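Local coordinates for chitin binding domain (Burkholderia pseudomallei, PDB 3UAM), which probably binds chitin or a related polysaccharide and may cleave it oxidatively, as a lytic polysaccharide monooxygenase, at residues N159-Q162 / G166-A169. Numbering follows the deposited sequence.
Sequences NTYQ and GPDA
A type I beta turn, Gly166 to Ala169, leads into helix 169-173 at the surface of the domain and receives the ring of Tyr161 from the same loop, which follows strand 155-158. Tyr161 extends its ring away from its own backbone N (chi1 -176°), which brings the hydroxyl to the turn. Asp168 N donates to Tyr161 OH at 3.0 Å, with an N-H...O angle of 161°. The same oxygen is tucked against the Gly166-Pro167 peptide, with Tyr161 OH 3.2 Å from Gly166 C, while Gly166 CA sits near the ring plane at its edge. Asp168 C lies over one face, and the ring carbon CE2 of Tyr161 comes 3.9 Å from Ala169 CB. A water in the ring plane, 2.8 Å from Tyr161 OH, donates to Asp168 OD2 at 2.6 Å and so ties the hydroxyl to the carboxylate. The turn closes with Ala169 N bonded to Gly166 O at 3.1 Å. Glu172 and Leu173 of helix 169-173 also touch the Tyr161 side chain, and Arg127 NH1 hydrogen-bonds to Tyr161 O and Asn159 O. One hydroxyl thus serves both the amide and, through water, the carboxylate of Asp168, linking the start of the loop to the turn that leads into the helix.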
loop_
_atom_site.group_PDB
_atom_site.type_symbol
_atom_site.label_atom_id
_atom_site.label_comp_id
_atom_site.label_asym_id
_atom_site.label_seq_id
_atom_site.Cartn_x
_atom_site.Cartn_y
_atom_site.Cartn_z
ATOM N N ASN A 159 -12.604 -7.285 -4.711
ATOM C CA ASN A 159 -13.867 -6.977 -5.407
ATOM C C ASN A 159 -14.041 -8.007 -6.506
ATOM O O ASN A 159 -13.108 -8.291 -7.223
ATOM C CB ASN A 159 -13.864 -5.555 -6.002
ATOM C CG ASN A 159 -14.079 -4.483 -4.954
ATOM O OD1 ASN A 159 -14.647 -4.752 -3.897
ATOM N ND2 ASN A 159 -13.633 -3.251 -5.247
ATOM N N THR A 160 -15.231 -8.570 -6.640
ATOM C CA THR A 160 -15.456 -9.651 -7.593
ATOM C C THR A 160 -16.125 -9.218 -8.894
ATOM O O THR A 160 -16.194 -10.003 -9.837
ATOM C CB THR A 160 -16.331 -10.751 -6.973
ATOM O OG1 THR A 160 -17.618 -10.197 -6.637
ATOM C CG2 THR A 160 -15.643 -11.354 -5.691
ATOM N N TYR A 161 -16.593 -7.977 -8.986
ATOM C CA TYR A 161 -17.397 -7.599 -10.155
ATOM C C TYR A 161 -16.533 -7.547 -11.428
ATOM O O TYR A 161 -15.490 -6.879 -11.450
ATOM C CB TYR A 161 -18.108 -6.272 -9.959
ATOM C CG TYR A 161 -19.007 -5.951 -11.132
ATOM C CD1 TYR A 161 -20.267 -6.516 -11.237
ATOM C CD2 TYR A 161 -18.564 -5.131 -12.156
ATOM C CE1 TYR A 161 -21.073 -6.263 -12.332
ATOM C CE2 TYR A 161 -19.351 -4.863 -13.252
ATOM C CZ TYR A 161 -20.597 -5.429 -13.347
ATOM O OH TYR A 161 -21.358 -5.144 -14.444
ATOM N N GLN A 162 -16.965 -8.252 -12.468
ATOM C CA GLN A 162 -16.219 -8.329 -13.744
ATOM C C GLN A 162 -17.176 -8.427 -14.919
ATOM O O GLN A 162 -18.250 -8.979 -14.767
ATOM C CB GLN A 162 -15.316 -9.565 -13.761
ATOM C CG GLN A 162 -14.259 -9.650 -12.680
ATOM C CD GLN A 162 -13.543 -11.002 -12.640
ATOM O OE1 GLN A 162 -13.065 -11.485 -13.650
ATOM N NE2 GLN A 162 -13.453 -11.594 -11.450
ATOM N N GLY A 166 -18.322 -3.549 -17.177
ATOM C CA GLY A 166 -19.690 -4.017 -17.132
ATOM C C GLY A 166 -20.644 -2.919 -16.660
ATOM O O GLY A 166 -20.228 -1.921 -16.062
ATOM N N PRO A 167 -21.926 -3.096 -16.936
ATOM C CA PRO A 167 -22.895 -2.043 -16.657
ATOM C C PRO A 167 -22.926 -1.581 -15.200
ATOM O O PRO A 167 -23.220 -0.418 -14.968
ATOM C CB PRO A 167 -24.243 -2.676 -17.055
ATOM C CG PRO A 167 -23.992 -4.133 -17.164
ATOM C CD PRO A 167 -22.549 -4.298 -17.519
ATOM N N ASP A 168 -22.640 -2.457 -14.234
ATOM C CA ASP A 168 -22.745 -2.076 -12.812
ATOM C C ASP A 168 -21.390 -1.760 -12.174
ATOM O O ASP A 168 -21.311 -1.604 -10.947
ATOM C CB ASP A 168 -23.433 -3.177 -11.993
ATOM C CG ASP A 168 -24.811 -3.518 -12.527
ATOM O OD1 ASP A 168 -25.608 -2.590 -12.723
ATOM O OD2 ASP A 168 -25.078 -4.711 -12.788
ATOM N N ALA A 169 -20.352 -1.664 -13.000
ATOM C CA ALA A 169 -18.981 -1.394 -12.547
ATOM C C ALA A 169 -18.789 -0.189 -11.591
ATOM O O ALA A 169 -18.046 -0.311 -10.629
ATOM C CB ALA A 169 -18.040 -1.263 -13.753
HETATM O O HOH W 1 -23.808 -6.475 -14.260
#